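Local coordinates for Protease/Reverse transcriptase/ribonuclease H (Eastern chimpanzee simian foamy virus, PDB 7KSF), which combines aspartic protease, DNA polymerase (reverse transcriptase) and ribonuclease H activities in one polypeptide, serving viral maturation and reverse transcription, at residues 591-596 and 615-620; 660-665 and 710-715. The protein carries 1 engineered substitution. All blocks are in the same frame, centred on the assembly; numbering follows the deposited sequence.

Contact 1 of 2, residues 591-596 and 615-620; sequences VFYTDG and VHATYK. With CA (calcium ion), chain B.
The carbonyl oxygen of V591 takes the amide of A617 (A617 N to V591 O 2.7 Å, 171° at the hydrogen), with H616 CA as the lesser neighbour. V615 O likewise accepts one hydrogen bond from the strand 590-597, Y593 N to V615 O at 3.0 Å, with F592 CA beside it as a weaker CA-H...O contact. The reciprocal bonds V591 N to A617 O and V615 N to Y593 O complete this antiparallel pairing, in which V591-A617 and Y593-V615 are hydrogen-bonded pairs and F592-H616 a non-hydrogen-bonded one.

On one face F592 meets the imidazole of H616. The rings are 4.3 Å apart between centroids with planes at 49°; F592 CE2 lies over one face of the imidazole, displaced toward its rim. A649 of helix 638-654 also touches F592. The opposite face carries V591, Y593, V615 and A617. Here Y593 presents its ring edge, CE2, to the methyl of A617 (Y593 CE2 to A617 CB 3.6 Å). V591 holds CG2 anti to the carbonyl carbon, and that methyl reaches Y619, whose side chain crosses at about a right angle (V591 CG2 to Y619 CD1 3.6 Å). Helix 727-744 covers this side through Y593 and V615.

Farther along, G596 O and E642 bind the calcium ion, with the carboxylates of D665 and D736 close to that of D595. This gathering of acids is consistent with the metal-dependent active site of RNase H enzymes, set beyond the part of strand 590-597 that pairs with 615-617, whose side-chain contacts are mainly apolar and aromatic.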
ATOM      1  N   VAL A 591       0.256  25.396 -11.677  1.00143.42           N
ATOM      2  CA  VAL A 591      -0.407  25.655 -12.950  1.00146.68           C
ATOM      3  C   VAL A 591       0.658  26.071 -13.956  1.00136.87           C
ATOM      4  O   VAL A 591       1.458  26.974 -13.682  1.00136.01           O
ATOM      5  CB  VAL A 591      -1.492  26.738 -12.819  1.00152.21           C
ATOM      6  CG1 VAL A 591      -2.092  27.060 -14.178  1.00158.10           C
ATOM      7  CG2 VAL A 591      -2.572  26.285 -11.849  1.00151.43           C
ATOM      8  N   PHE A 592       0.672  25.408 -15.108  1.00135.97           N
ATOM      9  CA  PHE A 592       1.673  25.638 -16.142  1.00133.55           C
ATOM     10  C   PHE A 592       0.979  26.106 -17.413  1.00132.99           C
ATOM     11  O   PHE A 592       0.234  25.343 -18.038  1.00138.04           O
ATOM     12  CB  PHE A 592       2.490  24.372 -16.401  1.00132.81           C
ATOM     13  CG  PHE A 592       3.590  24.149 -15.406  1.00130.11           C
ATOM     14  CD1 PHE A 592       4.873  24.605 -15.659  1.00131.16           C
ATOM     15  CD2 PHE A 592       3.343  23.483 -14.217  1.00133.98           C
ATOM     16  CE1 PHE A 592       5.891  24.403 -14.746  1.00134.05           C
ATOM     17  CE2 PHE A 592       4.359  23.276 -13.300  1.00130.20           C
ATOM     18  CZ  PHE A 592       5.634  23.736 -13.564  1.00127.36           C
ATOM     19  N   TYR A 593       1.217  27.359 -17.788  1.00130.32           N
ATOM     20  CA  TYR A 593       0.727  27.892 -19.050  1.00129.04           C
ATOM     21  C   TYR A 593       1.816  27.748 -20.106  1.00126.15           C
ATOM     22  O   TYR A 593       2.977  28.085 -19.855  1.00124.48           O
ATOM     23  CB  TYR A 593       0.325  29.361 -18.909  1.00128.31           C
ATOM     24  CG  TYR A 593      -0.739  29.623 -17.873  1.00130.81           C
ATOM     25  CD1 TYR A 593      -2.083  29.430 -18.162  1.00139.49           C
ATOM     26  CD2 TYR A 593      -0.399  30.073 -16.605  1.00131.66           C
ATOM     27  CE1 TYR A 593      -3.059  29.670 -17.216  1.00147.48           C
ATOM     28  CE2 TYR A 593      -1.365  30.316 -15.652  1.00134.08           C
ATOM     29  CZ  TYR A 593      -2.694  30.113 -15.961  1.00149.30           C
ATOM     30  OH  TYR A 593      -3.663  30.355 -15.016  1.00155.33           O
ATOM     31  N   THR A 594       1.442  27.243 -21.277  1.00126.07           N
ATOM     32  CA  THR A 594       2.384  27.052 -22.367  1.00130.52           C
ATOM     33  C   THR A 594       1.843  27.676 -23.644  1.00133.00           C
ATOM     34  O   THR A 594       0.646  27.951 -23.772  1.00135.33           O
ATOM     35  CB  THR A 594       2.685  25.564 -22.620  1.00135.11           C
ATOM     36  OG1 THR A 594       1.479  24.886 -22.995  1.00147.18           O
ATOM     37  CG2 THR A 594       3.269  24.917 -21.375  1.00122.77           C
ATOM     38  N   ASP A 595       2.754  27.889 -24.588  1.00121.87           N
ATOM     39  CA  ASP A 595       2.430  28.453 -25.893  1.00116.55           C
ATOM     40  C   ASP A 595       3.662  28.323 -26.781  1.00114.00           C
ATOM     41  O   ASP A 595       4.748  27.966 -26.317  1.00113.27           O
ATOM     42  CB  ASP A 595       1.985  29.915 -25.777  1.00116.01           C
ATOM     43  CG  ASP A 595       1.366  30.441 -27.055  1.00115.61           C
ATOM     44  OD1 ASP A 595       2.124  30.909 -27.930  1.00113.87           O
ATOM     45  OD2 ASP A 595       0.128  30.380 -27.188  1.00117.92           O
ATOM     46  N   GLY A 596       3.476  28.617 -28.065  1.00113.26           N
ATOM     47  CA  GLY A 596       4.557  28.572 -29.029  1.00111.90           C
ATOM     48  C   GLY A 596       4.214  29.251 -30.338  1.00115.88           C
ATOM     49  O   GLY A 596       3.117  29.070 -30.879  1.00130.86           O
ATOM     50  N   VAL A 615       5.038  29.263 -18.158  1.00128.49           N
ATOM     51  CA  VAL A 615       4.740  30.057 -16.970  1.00124.80           C
ATOM     52  C   VAL A 615       4.338  29.112 -15.846  1.00127.56           C
ATOM     53  O   VAL A 615       3.469  28.254 -16.035  1.00128.79           O
ATOM     54  CB  VAL A 615       3.622  31.086 -17.231  1.00125.15           C
ATOM     55  CG1 VAL A 615       3.269  31.823 -15.951  1.00127.39           C
ATOM     56  CG2 VAL A 615       4.034  32.063 -18.320  1.00122.32           C
ATOM     57  N   HIS A 616       4.966  29.271 -14.681  1.00128.99           N
ATOM     58  CA  HIS A 616       4.609  28.517 -13.482  1.00132.10           C
ATOM     59  C   HIS A 616       3.776  29.425 -12.586  1.00134.40           C
ATOM     60  O   HIS A 616       4.281  30.423 -12.062  1.00134.53           O
ATOM     61  CB  HIS A 616       5.853  28.012 -12.753  1.00133.06           C
ATOM     62  CG  HIS A 616       5.558  27.021 -11.667  1.00151.03           C
ATOM     63  ND1 HIS A 616       6.380  25.946 -11.399  1.00148.05           N
ATOM     64  CD2 HIS A 616       4.537  26.942 -10.784  1.00157.30           C
ATOM     65  CE1 HIS A 616       5.874  25.248 -10.397  1.00148.55           C
ATOM     66  NE2 HIS A 616       4.755  25.830 -10.006  1.00151.72           N
ATOM     67  N   ALA A 617       2.504  29.075 -12.406  1.00142.73           N
ATOM     68  CA  ALA A 617       1.573  29.865 -11.615  1.00140.47           C
ATOM     69  C   ALA A 617       0.996  29.024 -10.487  1.00140.81           C
ATOM     70  O   ALA A 617       0.732  27.830 -10.659  1.00140.58           O
ATOM     71  CB  ALA A 617       0.441  30.416 -12.484  1.00143.82           C
ATOM     72  N   THR A 618       0.800  29.660  -9.335  1.00142.44           N
ATOM     73  CA  THR A 618       0.203  29.026  -8.166  1.00144.80           C
ATOM     74  C   THR A 618      -1.027  29.819  -7.751  1.00147.08           C
ATOM     75  O   THR A 618      -0.965  31.046  -7.634  1.00147.29           O
ATOM     76  CB  THR A 618       1.200  28.944  -7.005  1.00145.13           C
ATOM     77  OG1 THR A 618       1.632  30.262  -6.647  1.00145.35           O
ATOM     78  CG2 THR A 618       2.409  28.105  -7.397  1.00144.23           C
ATOM     79  N   TYR A 619      -2.138  29.115  -7.533  1.00156.50           N
ATOM     80  CA  TYR A 619      -3.398  29.732  -7.142  1.00157.35           C
ATOM     81  C   TYR A 619      -3.789  29.421  -5.703  1.00169.98           C
ATOM     82  O   TYR A 619      -4.928  29.695  -5.312  1.00172.34           O
ATOM     83  CB  TYR A 619      -4.520  29.284  -8.082  1.00160.35           C
ATOM     84  CG  TYR A 619      -4.464  29.885  -9.466  1.00158.12           C
ATOM     85  CD1 TYR A 619      -3.612  29.372 -10.434  1.00150.36           C
ATOM     86  CD2 TYR A 619      -5.274  30.959  -9.809  1.00158.72           C
ATOM     87  CE1 TYR A 619      -3.559  29.916 -11.700  1.00146.79           C
ATOM     88  CE2 TYR A 619      -5.230  31.509 -11.072  1.00152.91           C
ATOM     89  CZ  TYR A 619      -4.373  30.984 -12.013  1.00149.24           C
ATOM     90  OH  TYR A 619      -4.326  31.533 -13.272  1.00153.22           O
ATOM     91  N   LYS A 620      -2.879  28.848  -4.905  1.00171.30           N
ATOM     92  CA  LYS A 620      -3.254  28.466  -3.543  1.00168.22           C
ATOM     93  C   LYS A 620      -3.583  29.722  -2.745  1.00167.90           C
ATOM     94  O   LYS A 620      -4.745  29.874  -2.328  1.00169.87           O
ATOM     95  CB  LYS A 620      -2.188  27.543  -2.943  1.00167.39           C
ATOM     96  CG  LYS A 620      -2.493  27.067  -1.528  1.00173.82           C
ATOM     97  CD  LYS A 620      -1.398  26.147  -1.006  1.00164.75           C
ATOM     98  CE  LYS A 620      -1.699  25.658   0.404  1.00153.91           C
ATOM     99  NZ  LYS A 620      -0.626  24.757   0.916  1.00142.59           N
TER
HETATM  100 CA    CA B 801       1.537  29.048 -30.244  1.00138.42          CA

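Contact 2 of 2, residues 660-665 and 710-715; sequences VLVITD and PDITIQ
L661 and Q715 meet side chain to side chain on one face of the parallel half of the RNase H fold, where strand 660-664 runs beside strand 712-716, the outermost strand of the five-stranded mixed sheet. Helices 667-683 and 694-708 lie in the chain between the two parallel strands.

Q715 has an extended side chain that crosses L661 at about a right angle. Its aliphatic part does much of the touching: Q715 CG is 3.7 Å from L661 CD1. L661 sets CG anti to the backbone N (chi1 172°), and its CD1 methyl also lies beside the hydroxyl of T713 (L661 CD1 to T713 OG1 3.2 Å). L661 is thus shared by two residues of the neighbouring strand that point to the same face, and it also touches Y588.

V660 works on the other face. Its CG2, placed between the backbone N and the carbonyl carbon, packs on I712 CG1 at 3.7 Å, the two side chains lying side by side and pointing the same way. V662, paired with I714, reaches back so that V662 CG2 lies 3.8 Å from I712 CG2, which makes I712 the common neighbour of both valines. Helix 638-654 covers V660 and V662, and helix 667-683 covers I714.

Main-chain bonds fix this parallel register. V662 N donates to T713 O at 2.9 Å and Q715 N to V662 O at 3.2 Å, whereas the bond from V660 N to D711 O is weak. T713 N completes the set, reaching V660 O at 3.2 Å. Back on the face of L661 and Q715, the amide end of the glutamine lies beside the leucine, with L661 CD2 3.8 Å from Q715 NE2.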
ATOM      1  N   VAL A 660      -0.752  19.011 -10.394  1.00142.17           N
ATOM      2  CA  VAL A 660      -0.399  20.112 -11.276  1.00142.59           C
ATOM      3  C   VAL A 660      -1.253  20.029 -12.534  1.00145.66           C
ATOM      4  O   VAL A 660      -1.866  19.003 -12.834  1.00149.49           O
ATOM      5  CB  VAL A 660       1.101  20.112 -11.641  1.00140.24           C
ATOM      6  CG1 VAL A 660       1.941  20.462 -10.422  1.00141.73           C
ATOM      7  CG2 VAL A 660       1.506  18.760 -12.199  1.00146.36           C
ATOM      8  N   LEU A 661      -1.281  21.135 -13.275  1.00143.90           N
ATOM      9  CA  LEU A 661      -2.100  21.250 -14.473  1.00144.58           C
ATOM     10  C   LEU A 661      -1.344  22.046 -15.526  1.00142.63           C
ATOM     11  O   LEU A 661      -0.906  23.168 -15.263  1.00144.68           O
ATOM     12  CB  LEU A 661      -3.444  21.922 -14.158  1.00151.05           C
ATOM     13  CG  LEU A 661      -4.349  22.279 -15.337  1.00154.07           C
ATOM     14  CD1 LEU A 661      -4.697  21.045 -16.152  1.00147.60           C
ATOM     15  CD2 LEU A 661      -5.612  22.969 -14.841  1.00158.18           C
ATOM     16  N   VAL A 662      -1.194  21.462 -16.713  1.00142.75           N
ATOM     17  CA  VAL A 662      -0.522  22.111 -17.832  1.00142.04           C
ATOM     18  C   VAL A 662      -1.573  22.496 -18.864  1.00157.35           C
ATOM     19  O   VAL A 662      -2.555  21.776 -19.074  1.00170.40           O
ATOM     20  CB  VAL A 662       0.559  21.201 -18.454  1.00144.61           C
ATOM     21  CG1 VAL A 662       1.396  21.971 -19.465  1.00148.21           C
ATOM     22  CG2 VAL A 662       1.441  20.605 -17.370  1.00143.40           C
ATOM     23  N   ILE A 663      -1.367  23.644 -19.506  1.00152.70           N
ATOM     24  CA  ILE A 663      -2.343  24.224 -20.420  1.00149.66           C
ATOM     25  C   ILE A 663      -1.652  24.546 -21.739  1.00148.06           C
ATOM     26  O   ILE A 663      -0.594  25.184 -21.750  1.00155.31           O
ATOM     27  CB  ILE A 663      -2.995  25.488 -19.831  1.00147.09           C
ATOM     28  CG1 ILE A 663      -3.760  25.151 -18.547  1.00160.02           C
ATOM     29  CG2 ILE A 663      -3.914  26.146 -20.850  1.00144.28           C
ATOM     30  CD1 ILE A 663      -2.939  25.287 -17.279  1.00147.46           C
ATOM     31  N   THR A 664      -2.257  24.117 -22.844  1.00145.57           N
ATOM     32  CA  THR A 664      -1.720  24.357 -24.176  1.00143.83           C
ATOM     33  C   THR A 664      -2.690  25.208 -24.982  1.00152.00           C
ATOM     34  O   THR A 664      -3.899  24.958 -24.984  1.00146.97           O
ATOM     35  CB  THR A 664      -1.469  23.045 -24.922  1.00134.80           C
ATOM     36  OG1 THR A 664      -0.890  22.086 -24.031  1.00147.77           O
ATOM     37  CG2 THR A 664      -0.522  23.278 -26.086  1.00130.57           C
ATOM     38  N   ASP A 665      -2.151  26.213 -25.676  1.00150.98           N
ATOM     39  CA  ASP A 665      -2.964  26.965 -26.624  1.00147.18           C
ATOM     40  C   ASP A 665      -3.365  26.105 -27.817  1.00139.09           C
ATOM     41  O   ASP A 665      -4.398  26.362 -28.449  1.00153.32           O
ATOM     42  CB  ASP A 665      -2.206  28.208 -27.087  1.00142.79           C
ATOM     43  CG  ASP A 665      -3.017  29.066 -28.034  1.00145.40           C
ATOM     44  OD1 ASP A 665      -4.253  29.131 -27.870  1.00155.55           O
ATOM     45  OD2 ASP A 665      -2.417  29.678 -28.942  1.00135.60           O
ATOM     46  N   PRO A 710       1.839  10.490 -12.808  1.00131.50           N
ATOM     47  CA  PRO A 710       0.552  10.680 -13.485  1.00135.36           C
ATOM     48  C   PRO A 710      -0.277  11.823 -12.925  1.00134.78           C
ATOM     49  O   PRO A 710      -1.397  12.042 -13.402  1.00136.06           O
ATOM     50  CB  PRO A 710      -0.153   9.340 -13.248  1.00163.79           C
ATOM     51  CG  PRO A 710       0.389   8.880 -11.928  1.00156.94           C
ATOM     52  CD  PRO A 710       1.815   9.364 -11.857  1.00140.80           C
ATOM     53  N   ASP A 711       0.238  12.548 -11.934  1.00136.60           N
ATOM     54  CA  ASP A 711      -0.523  13.577 -11.238  1.00138.00           C
ATOM     55  C   ASP A 711      -0.690  14.812 -12.116  1.00136.49           C
ATOM     56  O   ASP A 711      -1.236  15.829 -11.674  1.00138.11           O
ATOM     57  CB  ASP A 711       0.174  13.939  -9.928  1.00139.94           C
ATOM     58  CG  ASP A 711      -0.788  14.469  -8.879  1.00148.67           C
ATOM     59  OD1 ASP A 711      -1.931  14.821  -9.234  1.00153.45           O
ATOM     60  OD2 ASP A 711      -0.401  14.531  -7.693  1.00148.15           O
ATOM     61  N   ILE A 712      -0.233  14.725 -13.359  1.00138.64           N
ATOM     62  CA  ILE A 712      -0.243  15.839 -14.296  1.00137.88           C
ATOM     63  C   ILE A 712      -1.484  15.728 -15.167  1.00148.79           C
ATOM     64  O   ILE A 712      -1.658  14.737 -15.887  1.00154.70           O
ATOM     65  CB  ILE A 712       1.033  15.854 -15.151  1.00135.92           C
ATOM     66  CG1 ILE A 712       2.272  15.781 -14.255  1.00133.24           C
ATOM     67  CG2 ILE A 712       1.069  17.093 -16.023  1.00148.42           C
ATOM     68  CD1 ILE A 712       3.572  15.680 -15.019  1.00142.63           C
ATOM     69  N   THR A 713      -2.340  16.743 -15.107  1.00155.01           N
ATOM     70  CA  THR A 713      -3.511  16.853 -15.962  1.00162.24           C
ATOM     71  C   THR A 713      -3.262  17.908 -17.030  1.00162.11           C
ATOM     72  O   THR A 713      -2.439  18.811 -16.861  1.00158.37           O
ATOM     73  CB  THR A 713      -4.759  17.211 -15.148  1.00157.44           C
ATOM     74  OG1 THR A 713      -4.491  18.370 -14.350  1.00169.64           O
ATOM     75  CG2 THR A 713      -5.149  16.056 -14.240  1.00146.75           C
ATOM     76  N   ILE A 714      -3.982  17.782 -18.142  1.00162.21           N
ATOM     77  CA  ILE A 714      -3.783  18.630 -19.312  1.00167.79           C
ATOM     78  C   ILE A 714      -5.139  19.111 -19.804  1.00175.00           C
ATOM     79  O   ILE A 714      -6.015  18.298 -20.120  1.00177.80           O
ATOM     80  CB  ILE A 714      -3.034  17.889 -20.430  1.00158.25           C
ATOM     81  CG1 ILE A 714      -1.583  17.631 -20.017  1.00149.27           C
ATOM     82  CG2 ILE A 714      -3.099  18.679 -21.729  1.00149.02           C
ATOM     83  CD1 ILE A 714      -0.762  16.925 -21.066  1.00149.70           C
ATOM     84  N   GLN A 715      -5.307  20.432 -19.870  1.00165.08           N
ATOM     85  CA  GLN A 715      -6.498  21.081 -20.393  1.00154.15           C
ATOM     86  C   GLN A 715      -6.189  21.726 -21.745  1.00148.66           C
ATOM     87  O   GLN A 715      -5.119  21.515 -22.329  1.00146.87           O
ATOM     88  CB  GLN A 715      -7.026  22.117 -19.397  1.00149.70           C
ATOM     89  CG  GLN A 715      -7.750  21.542 -18.198  1.00151.34           C
ATOM     90  CD  GLN A 715      -8.393  22.618 -17.347  1.00150.39           C
ATOM     91  OE1 GLN A 715      -8.320  23.804 -17.667  1.00147.54           O
ATOM     92  NE2 GLN A 715      -9.030  22.210 -16.255  1.00160.25           N
TER

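How the contacts relate
Both contacts are largely buried and belong to one RNase H sheet, in which strands 590-597 and 660-664 are neighbours; contact 1 pairs the first with an antiparallel partner, contact 2 the second with a parallel one at the sheet's outer strand. They are joined directly: F592 N bonds to L661 O, T594 OG1 probably to I663 O, though modelled too close to rely on, and V591 packs on I663. Helix 638-654 spans the join, touching F592, T594, V660 and V662. Contact 1 is rich in aromatic rings and runs into the calcium site, whereas contact 2 relies on branched aliphatic chains and the stem of Q715, with D665 bringing its segment toward the same acidic cluster.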